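Local atomic coordinates of putative ferritin-like diiron-carboxylate protein TM1526 (Thermotoga maritima, PDB entry 1VJX), a protein that is of unknown function but probably acts as a metal-binding oxidoreductase of the ferritin-like, rubrerythrin-related diiron-carboxylate class. Residues D17-A22 and Y120-G125; I23-E28 and K113-L118. One frame throughout, in Å; residues are numbered along the deposited sequence.

The chain enters both contacts early, on helix 15-36, where residues 17-22 belong to interaction 1 and residues 23-28, directly after them, to interaction 2. It then runs through helix 43-68 and a long, largely loop-built connection before reaching helix 101-125. There residues 113-118 close the inner loop, that of interaction 2, and residues 120-125 close the outer one, that of interaction 1, with 97 residues between its segments. The nested order follows from two antiparallel helices paired over these parts of their length. Leu118 joins the contacts, which lie about 9 Å apart between centres: its CD2 is 3.5 Å from Val21 CG1, and its CD1 also packs on Ile18.

Interaction 1. Residues D17-A22 and Y120-G125; sequences DILTVA and YELKDG
Helices 17-22 and 120-125 pass roughly antiparallel, their axes 146° apart in direction and 9.8 Å apart at closest approach, and bring Ile18 and Leu122 opposite each other with CA atoms 6.1 Å apart. The contact is wholly apolar. The side chains of Ile18 and Leu122 run alongside one another, pointing opposite ways, and Ile18 CG2 lies 3.6 Å from Leu122 CB, low on that side chain and close to its backbone. In Leu122 the CG stands opposite the backbone N (chi1 169°), which carries both methyls across to helix 15-36. Here the first and third long helices of the ferritin-like four-helix bundle pair near one end of the bundle. The forked end of Leu122 meets Leu19 at an angle: CD2 touches Leu19 CD2 at 3.8 Å, while CD1 sits 4.0 Å from Leu19 CG. The same CD2 reaches Ala22 CB at a looser 4.4 Å, one turn further along the first helix from Ile18. Phe62 of helix 43-68 packs on Leu19, Ala22 and Leu122 alike, bringing the second helix into this buried layer. Besides Leu122, the Ile18 side chain also touches Met13, Leu78 and Ala82 of loops.

Interaction 2. Residues I23-E28 and K113-L118; sequences IRLEEE and KDSIIL
Leu25 and Ser115 meet without an aromatic ring or other planar side chain between them; the flat group that matters is the peptide carbonyl of Leu25, whose O accepts a hydrogen bond of 2.9 Å from water 1. In this middle part of the ferritin-like four-helix bundle, close to the centre of the chain, the nearest CA atoms between residues 23-28 and 113-118 are those of Leu25 and Ser115, 6.7 Å apart. The water gives its other proton to Ser115 OG at 3.1 Å, bridging a backbone acceptor on one helix to a hydroxyl on the other. Ser115 OG also bonds to Val111 O, one turn back in its own helix, so the buried hydroxyl has two partners.

Beside this bridge the packing is apolar. CG of Leu25 lies opposite its own carbonyl carbon (chi1 -65°), and the side chain extends across to Ser115 and Leu118, which are three residues apart on the facing helix. Leu25 CD1 touches both, with Leu118 CD2 3.6 Å from it, the two leucines crossing at a slant. An alanine in place of Leu25 would probably open a gap beside Ser115 and Leu118, with Leu118 CD2 losing its Leu25 contact and keeping Val21 and Ala22 as neighbours on the facing helix.

On a neighbouring side of helix 15-36, Glu26 bonds to His58 ND1 and lies near Glu55 and Glu142, a cluster consistent with the diiron-carboxylate sites of this family. Glu27 instead forms a salt bridge to Arg63 of helix 43-68. At the tightest point between Leu25 and Ser115, CD1 of the leucine rests 3.5 Å from OG, with the serine CB behind at 3.9 Å.

Interaction 1. Residues D17-A22 and Y120-G125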
loop_
_atom_site.group_PDB
_atom_site.type_symbol
_atom_site.label_atom_id
_atom_site.label_comp_id
_atom_site.label_asym_id
_atom_site.label_seq_id
_atom_site.Cartn_x
_atom_site.Cartn_y
_atom_site.Cartn_z
ATOM N N ASP A 17 -14.298 4.908 -5.226
ATOM C CA ASP A 17 -14.345 3.932 -4.144
ATOM C C ASP A 17 -12.950 3.334 -4.028
ATOM O O ASP A 17 -12.441 3.108 -2.935
ATOM C CB ASP A 17 -15.338 2.792 -4.454
ATOM C CG ASP A 17 -16.779 3.268 -4.615
ATOM O OD1 ASP A 17 -17.130 4.368 -4.144
ATOM O OD2 ASP A 17 -17.655 2.560 -5.152
ATOM N N ILE A 18 -12.325 3.113 -5.165
ATOM C CA ILE A 18 -10.996 2.456 -5.207
ATOM C C ILE A 18 -9.892 3.410 -4.743
ATOM O O ILE A 18 -8.984 3.008 -4.023
ATOM C CB ILE A 18 -10.725 1.945 -6.625
ATOM C CG1 ILE A 18 -11.758 0.899 -7.025
ATOM C CG2 ILE A 18 -9.326 1.325 -6.762
ATOM C CD1 ILE A 18 -11.612 -0.436 -6.271
ATOM N N LEU A 19 -9.943 4.676 -5.157
ATOM C CA LEU A 19 -9.030 5.671 -4.578
ATOM C C LEU A 19 -9.147 5.724 -3.052
ATOM O O LEU A 19 -8.141 5.812 -2.374
ATOM C CB LEU A 19 -9.289 7.057 -5.088
ATOM C CG LEU A 19 -8.635 7.489 -6.356
ATOM C CD1 LEU A 19 -9.292 8.808 -6.722
ATOM C CD2 LEU A 19 -7.079 7.590 -6.177
ATOM N N THR A 20 -10.366 5.702 -2.527
ATOM C CA THR A 20 -10.557 5.740 -1.085
ATOM C C THR A 20 -9.875 4.517 -0.457
ATOM O O THR A 20 -9.206 4.609 0.551
ATOM C CB THR A 20 -12.038 5.724 -0.745
ATOM O OG1 THR A 20 -12.713 6.880 -1.307
ATOM C CG2 THR A 20 -12.220 5.890 0.750
ATOM N N VAL A 21 -10.041 3.368 -1.107
ATOM C CA VAL A 21 -9.449 2.134 -0.648
ATOM C C VAL A 21 -7.925 2.296 -0.676
ATOM O O VAL A 21 -7.278 1.990 0.304
ATOM C CB VAL A 21 -9.949 0.935 -1.491
ATOM C CG1 VAL A 21 -9.060 -0.268 -1.294
ATOM C CG2 VAL A 21 -11.382 0.567 -1.119
ATOM N N ALA A 22 -7.399 2.856 -1.764
ATOM C CA ALA A 22 -5.954 3.017 -1.970
ATOM C C ALA A 22 -5.345 4.001 -1.007
ATOM O O ALA A 22 -4.227 3.819 -0.527
ATOM C CB ALA A 22 -5.668 3.451 -3.403
ATOM N N TYR A 120 -3.102 -1.653 -9.265
ATOM C CA TYR A 120 -3.251 -1.977 -10.666
ATOM C C TYR A 120 -4.729 -1.772 -11.108
ATOM O O TYR A 120 -5.001 -1.194 -12.143
ATOM C CB TYR A 120 -2.751 -3.401 -10.988
ATOM C CG TYR A 120 -1.249 -3.507 -11.296
ATOM C CD1 TYR A 120 -0.679 -2.807 -12.361
ATOM C CD2 TYR A 120 -0.405 -4.335 -10.546
ATOM C CE1 TYR A 120 0.709 -2.906 -12.665
ATOM C CE2 TYR A 120 1.021 -4.441 -10.855
ATOM C CZ TYR A 120 1.552 -3.714 -11.906
ATOM O OH TYR A 120 2.903 -3.788 -12.230
ATOM N N GLU A 121 -5.670 -2.200 -10.270
ATOM C CA GLU A 121 -7.086 -2.104 -10.590
ATOM C C GLU A 121 -7.464 -0.684 -10.831
ATOM O O GLU A 121 -8.110 -0.395 -11.832
ATOM C CB GLU A 121 -7.944 -2.764 -9.508
ATOM C CG GLU A 121 -7.861 -4.295 -9.620
ATOM C CD GLU A 121 -8.462 -5.064 -8.442
ATOM O OE1 GLU A 121 -8.524 -4.515 -7.325
ATOM O OE2 GLU A 121 -8.880 -6.232 -8.643
ATOM N N LEU A 122 -7.005 0.184 -9.926
ATOM C CA LEU A 122 -7.209 1.628 -9.956
ATOM C C LEU A 122 -6.656 2.284 -11.216
ATOM O O LEU A 122 -7.329 3.109 -11.866
ATOM C CB LEU A 122 -6.508 2.288 -8.750
ATOM C CG LEU A 122 -6.436 3.835 -8.815
ATOM C CD1 LEU A 122 -7.854 4.451 -8.917
ATOM C CD2 LEU A 122 -5.653 4.447 -7.649
ATOM N N LYS A 123 -5.431 1.921 -11.553
ATOM C CA LYS A 123 -4.804 2.414 -12.749
ATOM C C LYS A 123 -5.595 2.118 -14.021
ATOM O O LYS A 123 -5.781 2.995 -14.879
ATOM C CB LYS A 123 -3.397 1.903 -12.869
ATOM C CG LYS A 123 -2.625 2.663 -13.940
ATOM C CD LYS A 123 -1.074 2.434 -13.964
ATOM C CE LYS A 123 -0.736 1.015 -14.356
ATOM N NZ LYS A 123 -0.863 0.826 -15.824
ATOM N N ASP A 124 -6.092 0.899 -14.111
ATOM C CA ASP A 124 -6.966 0.508 -15.211
ATOM C C ASP A 124 -8.272 1.304 -15.277
ATOM O O ASP A 124 -8.871 1.372 -16.317
ATOM C CB ASP A 124 -7.332 -0.957 -15.097
ATOM C CG ASP A 124 -6.361 -1.871 -15.818
ATOM O OD1 ASP A 124 -5.205 -1.440 -16.157
ATOM O OD2 ASP A 124 -6.697 -3.051 -16.087
ATOM N N GLY A 125 -8.710 1.887 -14.173
ATOM C CA GLY A 125 -10.002 2.601 -14.114
ATOM C C GLY A 125 -9.892 4.084 -14.387
ATOM O O GLY A 125 -10.909 4.779 -14.630
#

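Interaction 2. Residues I23-E28 and K113-L118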
loop_
_atom_site.group_PDB
_atom_site.type_symbol
_atom_site.label_atom_id
_atom_site.label_comp_id
_atom_site.label_asym_id
_atom_site.label_seq_id
_atom_site.Cartn_x
_atom_site.Cartn_y
_atom_site.Cartn_z
ATOM N N ILE A 23 -6.118 5.032 -0.672
ATOM C CA ILE A 23 -5.646 6.007 0.274
ATOM C C ILE A 23 -5.439 5.303 1.601
ATOM O O ILE A 23 -4.434 5.522 2.274
ATOM C CB ILE A 23 -6.629 7.110 0.390
ATOM C CG1 ILE A 23 -6.617 7.970 -0.876
ATOM C CG2 ILE A 23 -6.364 7.997 1.648
ATOM C CD1 ILE A 23 -7.808 8.972 -0.906
ATOM N N ARG A 24 -6.385 4.452 1.987
ATOM C CA ARG A 24 -6.322 3.849 3.314
ATOM C C ARG A 24 -5.188 2.812 3.430
ATOM O O ARG A 24 -4.543 2.740 4.479
ATOM C CB ARG A 24 -7.665 3.271 3.712
ATOM C CG ARG A 24 -8.616 4.288 4.050
ATOM C CD ARG A 24 -10.057 3.846 4.029
ATOM N NE ARG A 24 -10.996 4.989 4.166
ATOM C CZ ARG A 24 -11.994 5.083 5.075
ATOM N NH1 ARG A 24 -12.199 4.134 5.988
ATOM N NH2 ARG A 24 -12.791 6.151 5.075
ATOM N N LEU A 25 -4.926 2.084 2.338
ATOM C CA LEU A 25 -3.874 1.103 2.294
ATOM C C LEU A 25 -2.512 1.787 2.478
ATOM O O LEU A 25 -1.690 1.294 3.244
ATOM C CB LEU A 25 -3.926 0.263 1.001
ATOM C CG LEU A 25 -5.162 -0.648 0.814
ATOM C CD1 LEU A 25 -5.085 -1.464 -0.490
ATOM C CD2 LEU A 25 -5.390 -1.583 1.988
ATOM N N GLU A 26 -2.314 2.950 1.843
ATOM C CA GLU A 26 -1.069 3.714 1.987
ATOM C C GLU A 26 -0.926 4.334 3.377
ATOM O O GLU A 26 0.162 4.356 3.942
ATOM C CB GLU A 26 -0.962 4.790 0.912
ATOM C CG GLU A 26 -0.832 4.234 -0.498
ATOM C CD GLU A 26 0.526 3.628 -0.832
ATOM O OE1 GLU A 26 1.448 3.716 -0.005
ATOM O OE2 GLU A 26 0.675 3.077 -1.962
ATOM N N GLU A 27 -2.022 4.847 3.917
ATOM C CA GLU A 27 -2.043 5.358 5.289
ATOM C C GLU A 27 -1.773 4.255 6.327
ATOM O O GLU A 27 -1.080 4.470 7.311
ATOM C CB GLU A 27 -3.396 6.031 5.589
ATOM C CG GLU A 27 -3.651 7.314 4.795
ATOM C CD GLU A 27 -5.059 7.906 4.980
ATOM O OE1 GLU A 27 -6.006 7.201 5.387
ATOM O OE2 GLU A 27 -5.223 9.121 4.741
ATOM N N GLU A 28 -2.365 3.093 6.128
ATOM C CA GLU A 28 -2.210 2.007 7.085
ATOM C C GLU A 28 -0.832 1.388 6.971
ATOM O O GLU A 28 -0.255 1.026 7.977
ATOM C CB GLU A 28 -3.338 0.963 6.943
ATOM C CG GLU A 28 -4.673 1.477 7.494
ATOM C CD GLU A 28 -4.620 1.705 9.005
ATOM O OE1 GLU A 28 -4.260 0.731 9.729
ATOM O OE2 GLU A 28 -4.924 2.846 9.484
ATOM N N LYS A 113 1.367 -7.403 -1.516
ATOM C CA LYS A 113 0.846 -8.018 -2.699
ATOM C C LYS A 113 -0.637 -7.735 -2.923
ATOM O O LYS A 113 -1.052 -7.543 -4.066
ATOM C CB LYS A 113 1.155 -9.523 -2.669
ATOM C CG LYS A 113 2.648 -9.781 -2.916
ATOM C CD LYS A 113 2.977 -11.196 -3.406
ATOM C CE LYS A 113 2.863 -12.234 -2.333
ATOM N NZ LYS A 113 3.817 -13.357 -2.560
ATOM N N ASP A 114 -1.423 -7.663 -1.837
ATOM C CA ASP A 114 -2.857 -7.420 -1.933
ATOM C C ASP A 114 -3.099 -5.986 -2.401
ATOM O O ASP A 114 -3.912 -5.717 -3.308
ATOM C CB ASP A 114 -3.500 -7.638 -0.588
ATOM C CG ASP A 114 -3.676 -9.112 -0.217
ATOM O OD1 ASP A 114 -3.595 -10.009 -1.059
ATOM O OD2 ASP A 114 -4.015 -9.440 0.930
ATOM N N SER A 115 -2.336 -5.066 -1.816
ATOM C CA SER A 115 -2.374 -3.655 -2.186
ATOM C C SER A 115 -1.871 -3.383 -3.615
ATOM O O SER A 115 -2.380 -2.495 -4.307
ATOM C CB SER A 115 -1.543 -2.889 -1.190
ATOM O OG SER A 115 -2.031 -3.153 0.120
ATOM N N ILE A 116 -0.887 -4.153 -4.067
ATOM C CA ILE A 116 -0.396 -3.982 -5.450
ATOM C C ILE A 116 -1.480 -4.290 -6.495
ATOM O O ILE A 116 -1.662 -3.529 -7.456
ATOM C CB ILE A 116 0.910 -4.742 -5.652
ATOM C CG1 ILE A 116 1.998 -3.999 -4.880
ATOM C CG2 ILE A 116 1.304 -4.834 -7.140
ATOM C CD1 ILE A 116 3.324 -4.686 -4.803
ATOM N N ILE A 117 -2.217 -5.375 -6.268
ATOM C CA ILE A 117 -3.318 -5.750 -7.142
ATOM C C ILE A 117 -4.291 -4.606 -7.209
ATOM O O ILE A 117 -4.758 -4.217 -8.283
ATOM C CB ILE A 117 -4.037 -7.032 -6.650
ATOM C CG1 ILE A 117 -3.095 -8.217 -6.702
ATOM C CG2 ILE A 117 -5.289 -7.328 -7.488
ATOM C CD1 ILE A 117 -3.727 -9.565 -6.536
ATOM N N LEU A 118 -4.581 -4.030 -6.046
ATOM C CA LEU A 118 -5.563 -2.950 -5.985
ATOM C C LEU A 118 -5.100 -1.691 -6.724
ATOM O O LEU A 118 -5.890 -0.995 -7.381
ATOM C CB LEU A 118 -5.946 -2.603 -4.567
ATOM C CG LEU A 118 -6.828 -1.311 -4.627
ATOM C CD1 LEU A 118 -8.315 -1.628 -4.636
ATOM C CD2 LEU A 118 -6.461 -0.371 -3.575
HETATM O O HOH W 1 -0.690 -1.067 1.954
#